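Local coordinates for protein nitrilotriacetate monooxygenase (Burkholderia pseudomallei, PDB 3SDO) that probably acts as an FMN-dependent monooxygenase of the NtaA/SnaA/DszA family, incorporating oxygen from O2 into an organic substrate, at residues 39-43 against 82-86; 55-61 against 93-98. The contacts are given in a common frame with arbitrary orientation. Numbering follows the deposited sequence.

Interaction 1 (39-43 against 82-86). With EDO (1,2-ethanediol), chain C.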
loop_
_atom_site.group_PDB
_atom_site.type_symbol
_atom_site.label_atom_id
_atom_site.label_comp_id
_atom_site.label_asym_id
_atom_site.label_seq_id
_atom_site.Cartn_x
_atom_site.Cartn_y
_atom_site.Cartn_z
ATOM N N PHE A 39 -2.181 -9.795 -9.902
ATOM C CA PHE A 39 -1.257 -8.663 -10.048
ATOM C C PHE A 39 -0.835 -8.400 -11.490
ATOM O O PHE A 39 -0.858 -7.268 -11.946
ATOM C CB PHE A 39 -0.003 -8.801 -9.175
ATOM C CG PHE A 39 0.962 -7.652 -9.349
ATOM C CD1 PHE A 39 0.618 -6.377 -8.920
ATOM C CD2 PHE A 39 2.194 -7.839 -9.971
ATOM C CE1 PHE A 39 1.482 -5.292 -9.122
ATOM C CE2 PHE A 39 3.046 -6.780 -10.179
ATOM C CZ PHE A 39 2.697 -5.497 -9.740
ATOM N N ASP A 40 -0.462 -9.444 -12.207
ATOM C CA ASP A 40 -0.045 -9.272 -13.589
ATOM C C ASP A 40 -1.134 -8.647 -14.477
ATOM O O ASP A 40 -0.826 -7.924 -15.415
ATOM C CB ASP A 40 0.379 -10.596 -14.190
ATOM C CG ASP A 40 1.706 -11.112 -13.634
ATOM O OD1 ASP A 40 2.456 -10.384 -12.936
ATOM O OD2 ASP A 40 1.958 -12.285 -13.899
ATOM N N PHE A 41 -2.393 -8.946 -14.197
ATOM C CA PHE A 41 -3.499 -8.264 -14.888
ATOM C C PHE A 41 -3.478 -6.760 -14.683
ATOM O O PHE A 41 -3.606 -6.002 -15.673
ATOM C CB PHE A 41 -4.832 -8.833 -14.440
ATOM C CG PHE A 41 -6.025 -8.154 -15.062
ATOM C CD1 PHE A 41 -6.377 -8.422 -16.371
ATOM C CD2 PHE A 41 -6.773 -7.247 -14.337
ATOM C CE1 PHE A 41 -7.496 -7.810 -16.948
ATOM C CE2 PHE A 41 -7.896 -6.648 -14.905
ATOM C CZ PHE A 41 -8.245 -6.923 -16.204
ATOM N N TYR A 42 -3.316 -6.298 -13.434
ATOM C CA TYR A 42 -3.177 -4.863 -13.189
ATOM C C TYR A 42 -1.971 -4.238 -13.937
ATOM O O TYR A 42 -2.094 -3.137 -14.460
ATOM C CB TYR A 42 -3.078 -4.520 -11.697
ATOM C CG TYR A 42 -4.366 -4.689 -10.915
ATOM C CD1 TYR A 42 -4.728 -5.937 -10.424
ATOM C CD2 TYR A 42 -5.190 -3.619 -10.638
ATOM C CE1 TYR A 42 -5.876 -6.121 -9.708
ATOM C CE2 TYR A 42 -6.366 -3.797 -9.909
ATOM C CZ TYR A 42 -6.680 -5.042 -9.427
ATOM O OH TYR A 42 -7.828 -5.238 -8.705
ATOM N N VAL A 43 -0.847 -4.955 -14.015
ATOM C CA VAL A 43 0.319 -4.474 -14.748
ATOM C C VAL A 43 0.007 -4.316 -16.248
ATOM O O VAL A 43 0.331 -3.309 -16.862
ATOM C CB VAL A 43 1.553 -5.395 -14.594
ATOM C CG1 VAL A 43 2.717 -4.852 -15.469
ATOM C CG2 VAL A 43 1.995 -5.514 -13.111
ATOM N N LEU A 82 -0.277 -2.056 -3.890
ATOM C CA LEU A 82 -0.501 -2.257 -5.329
ATOM C C LEU A 82 0.173 -1.154 -6.154
ATOM O O LEU A 82 0.862 -1.433 -7.143
ATOM C CB LEU A 82 -2.011 -2.347 -5.644
ATOM C CG LEU A 82 -2.404 -2.469 -7.133
ATOM C CD1 LEU A 82 -1.825 -3.695 -7.819
ATOM C CD2 LEU A 82 -3.936 -2.441 -7.281
ATOM N N LEU A 83 -0.008 0.095 -5.742
ATOM C CA LEU A 83 0.504 1.217 -6.514
ATOM C C LEU A 83 2.039 1.273 -6.501
ATOM O O LEU A 83 2.666 1.650 -7.500
ATOM C CB LEU A 83 -0.102 2.520 -5.992
ATOM C CG LEU A 83 -1.577 2.710 -6.387
ATOM C CD1 LEU A 83 -2.150 3.948 -5.672
ATOM C CD2 LEU A 83 -1.766 2.836 -7.908
ATOM N N SER A 84 2.632 0.836 -5.393
ATOM C CA SER A 84 4.079 0.858 -5.236
ATOM C C SER A 84 4.720 -0.198 -6.155
ATOM O O SER A 84 5.723 0.059 -6.808
ATOM C CB SER A 84 4.450 0.605 -3.768
ATOM O OG SER A 84 4.011 1.660 -2.917
ATOM N N ALA A 85 4.106 -1.382 -6.212
ATOM C CA ALA A 85 4.516 -2.435 -7.146
ATOM C C ALA A 85 4.328 -1.981 -8.627
ATOM O O ALA A 85 5.204 -2.188 -9.448
ATOM C CB ALA A 85 3.741 -3.754 -6.835
ATOM N N LEU A 86 3.197 -1.350 -8.944
ATOM C CA LEU A 86 2.931 -0.860 -10.296
ATOM C C LEU A 86 3.922 0.243 -10.728
ATOM O O LEU A 86 4.326 0.293 -11.902
ATOM C CB LEU A 86 1.483 -0.324 -10.433
ATOM C CG LEU A 86 0.369 -1.382 -10.430
ATOM C CD1 LEU A 86 -0.966 -0.712 -10.516
ATOM C CD2 LEU A 86 0.547 -2.378 -11.568
HETATM C C1 EDO C . -1.262 -13.892 -8.409
HETATM O O1 EDO C . -1.844 -13.550 -9.682
HETATM C C2 EDO C . -1.489 -12.755 -7.400
HETATM O O2 EDO C . -0.958 -11.494 -7.868
#
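F39 reaches across from helix 39-51 with its ring meeting helix 79-88: CZ lies 3.5 Å from A85 CB, CE1 3.9 Å from L86 CD2, and CD1 3.8 Å from L82 CD1, which sits at the ring edge. One turn on, Y42 offers a ring face to L82, whose CD2 sits 4.1 Å from the ring centroid, a CH-pi contact; the phenol OH bonds to the backbone O of S36. These are neighbouring helices on the outside of a TIM barrel of the luciferase-like type; their short segments cross at -59° with axes 10.7 Å apart. Contact is mostly through side chains, with L86 CD2 also 3.9 Å from the backbone C of Y42. L86 CD2 fills the space between F39 and V43, 3.8 Å from V43 CG2. A85 and F39 also pack on S84 and V88 of the second subunit, so this seam is itself part of the dimer interface. F39 N donates to O2 of an ethanediol (2.9 Å).

Interaction 2 (55-61 against 93-98); sequences AFAFIAD and IGLVGT
Strands 56-59 and 94-98 run parallel and extended (phi/psi from -151/151 at F56 to -110/103 at I59), their short-segment axes approaching to 4.5 Å at 18°, in register F56-G94 through I59-G97. Five hydrogen bonds join them: G94 N-A55 O (2.8 Å), A57 N-G94 O (2.9 Å), V96 N-A57 O (2.9 Å), I59 N-V96 O (2.8 Å) and T98 N-I59 O (3.0 Å). F56 CA and G94 CA close to 3.8 Å, where a CB on G94 would clash. In these adjacent TIM-barrel strands F56 (chi1 61°, chi2 -83°), F58 (171°, 46°) and V96 (t) face inward, toward F217 and F237: F56 CD2 meets V96 CG2 and F58 CD1 meets V96 CG1, both at 3.7 Å, and F58 CE1 lies 3.4 Å from T98 OG1. A57, L95 (m, t) and I59 (m, m) face the surrounding helices, I59 packing on L82 and L83. D61 (-156°, 41°), past its strand, and T98 (m), both predicted to bind FMN, meet CB to CB at 3.6 Å. Waters bridge D61 OD2 to T98 O (2.8 Å each) and D61 N (3.0 Å) to T98 OG1 (3.1 Å). D61 OD1 salt-bridges R111 of the second subunit; N127 ND2 bonds T98 OG1.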
loop_
_atom_site.group_PDB
_atom_site.type_symbol
_atom_site.label_atom_id
_atom_site.label_comp_id
_atom_site.label_asym_id
_atom_site.label_seq_id
_atom_site.Cartn_x
_atom_site.Cartn_y
_atom_site.Cartn_z
ATOM N N ALA A 55 -3.326 9.638 -18.401
ATOM C CA ALA A 55 -2.499 10.387 -17.417
ATOM C C ALA A 55 -2.295 9.659 -16.085
ATOM O O ALA A 55 -1.253 9.811 -15.445
ATOM C CB ALA A 55 -3.138 11.730 -17.135
ATOM N N PHE A 56 -3.310 8.939 -15.614
ATOM C CA PHE A 56 -3.182 8.257 -14.312
ATOM C C PHE A 56 -4.036 6.994 -14.245
ATOM O O PHE A 56 -5.037 6.879 -14.952
ATOM C CB PHE A 56 -3.484 9.209 -13.120
ATOM C CG PHE A 56 -4.854 9.763 -13.111
ATOM C CD1 PHE A 56 -5.161 10.868 -13.872
ATOM C CD2 PHE A 56 -5.875 9.164 -12.360
ATOM C CE1 PHE A 56 -6.457 11.385 -13.880
ATOM C CE2 PHE A 56 -7.151 9.669 -12.375
ATOM C CZ PHE A 56 -7.453 10.772 -13.141
ATOM N N ALA A 57 -3.575 6.040 -13.438
ATOM C CA ALA A 57 -4.360 4.889 -13.009
ATOM C C ALA A 57 -4.889 5.208 -11.612
ATOM O O ALA A 57 -4.144 5.743 -10.782
ATOM C CB ALA A 57 -3.483 3.599 -12.989
ATOM N N PHE A 58 -6.165 4.893 -11.375
ATOM C CA PHE A 58 -6.852 5.147 -10.119
ATOM C C PHE A 58 -7.319 3.810 -9.510
ATOM O O PHE A 58 -7.985 3.001 -10.169
ATOM C CB PHE A 58 -8.027 6.114 -10.336
ATOM C CG PHE A 58 -8.944 6.268 -9.134
ATOM C CD1 PHE A 58 -8.430 6.462 -7.866
ATOM C CD2 PHE A 58 -10.317 6.217 -9.286
ATOM C CE1 PHE A 58 -9.274 6.591 -6.752
ATOM C CE2 PHE A 58 -11.177 6.350 -8.186
ATOM C CZ PHE A 58 -10.659 6.530 -6.922
ATOM N N ILE A 59 -6.896 3.584 -8.273
ATOM C CA ILE A 59 -7.237 2.417 -7.477
ATOM C C ILE A 59 -8.160 2.896 -6.378
ATOM O O ILE A 59 -7.720 3.558 -5.428
ATOM C CB ILE A 59 -5.987 1.747 -6.880
ATOM C CG1 ILE A 59 -5.025 1.331 -7.997
ATOM C CG2 ILE A 59 -6.361 0.492 -6.055
ATOM C CD1 ILE A 59 -5.650 0.358 -9.030
ATOM N N ALA A 60 -9.449 2.618 -6.570
ATOM C CA ALA A 60 -10.488 2.860 -5.587
ATOM C C ALA A 60 -10.333 1.837 -4.466
ATOM O O ALA A 60 -9.578 0.884 -4.593
ATOM C CB ALA A 60 -11.904 2.738 -6.236
ATOM N N ASP A 61 -11.042 2.034 -3.370
ATOM C CA ASP A 61 -10.852 1.146 -2.236
ATOM C C ASP A 61 -12.083 0.968 -1.361
ATOM O O ASP A 61 -13.015 1.789 -1.406
ATOM C CB ASP A 61 -9.696 1.661 -1.387
ATOM C CG ASP A 61 -9.058 0.571 -0.558
ATOM O OD1 ASP A 61 -8.881 -0.555 -1.095
ATOM O OD2 ASP A 61 -8.738 0.852 0.615
ATOM N N ILE A 93 2.847 6.944 -16.040
ATOM C CA ILE A 93 1.457 7.019 -15.625
ATOM C C ILE A 93 1.327 7.359 -14.129
ATOM O O ILE A 93 2.072 6.852 -13.283
ATOM C CB ILE A 93 0.681 5.763 -16.008
ATOM C CG1 ILE A 93 -0.834 5.990 -15.905
ATOM C CG2 ILE A 93 1.094 4.572 -15.124
ATOM C CD1 ILE A 93 -1.665 4.932 -16.675
ATOM N N GLY A 94 0.393 8.236 -13.806
ATOM C CA GLY A 94 0.126 8.573 -12.409
ATOM C C GLY A 94 -0.472 7.413 -11.638
ATOM O O GLY A 94 -1.018 6.467 -12.209
ATOM N N LEU A 95 -0.337 7.477 -10.322
ATOM C CA LEU A 95 -0.660 6.354 -9.438
ATOM C C LEU A 95 -1.489 6.897 -8.302
ATOM O O LEU A 95 -0.939 7.394 -7.310
ATOM C CB LEU A 95 0.635 5.743 -8.908
ATOM C CG LEU A 95 1.604 5.305 -10.001
ATOM C CD1 LEU A 95 3.033 5.115 -9.412
ATOM C CD2 LEU A 95 1.088 4.020 -10.662
ATOM N N VAL A 96 -2.808 6.802 -8.451
ATOM C CA VAL A 96 -3.731 7.444 -7.546
ATOM C C VAL A 96 -4.455 6.384 -6.724
ATOM O O VAL A 96 -5.060 5.452 -7.275
ATOM C CB VAL A 96 -4.733 8.286 -8.319
ATOM C CG1 VAL A 96 -5.754 8.947 -7.365
ATOM C CG2 VAL A 96 -3.983 9.333 -9.162
ATOM N N GLY A 97 -4.403 6.556 -5.409
ATOM C CA GLY A 97 -4.972 5.608 -4.483
ATOM C C GLY A 97 -5.921 6.168 -3.460
ATOM O O GLY A 97 -5.690 7.218 -2.858
ATOM N N THR A 98 -7.012 5.451 -3.243
ATOM C CA THR A 98 -7.948 5.818 -2.184
ATOM C C THR A 98 -7.415 5.486 -0.784
ATOM O O THR A 98 -6.866 4.420 -0.552
ATOM C CB THR A 98 -9.317 5.126 -2.399
ATOM O OG1 THR A 98 -9.954 5.696 -3.542
ATOM C CG2 THR A 98 -10.233 5.290 -1.189
HETATM O O HOH W 1 -6.636 2.539 1.462
HETATM O O HOH W 2 -12.749 4.453 -3.404
#

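From the N terminus the chain passes through helix 39-51, strand 56-59, helix 79-88 and strand 94-100, so the two contacts cross: segment 55-61 lies within the loop closed by interaction 1, and segment 82-86 within the loop closed by interaction 2. Interaction 1 joins the two helices across 38 intervening residues, and interaction 2 joins the strands that follow them across 31. Together they tie two successive alpha-beta units of the barrel, helix to helix and strand to strand. The two layers touch where L82 CD2 lies 3.7 Å from I59 CD1 and L83 CD1 lies 3.5 Å from G97 N, packing helix 79-88 against both strands; interactions 1 and 2 are about 11 Å apart, centre to centre.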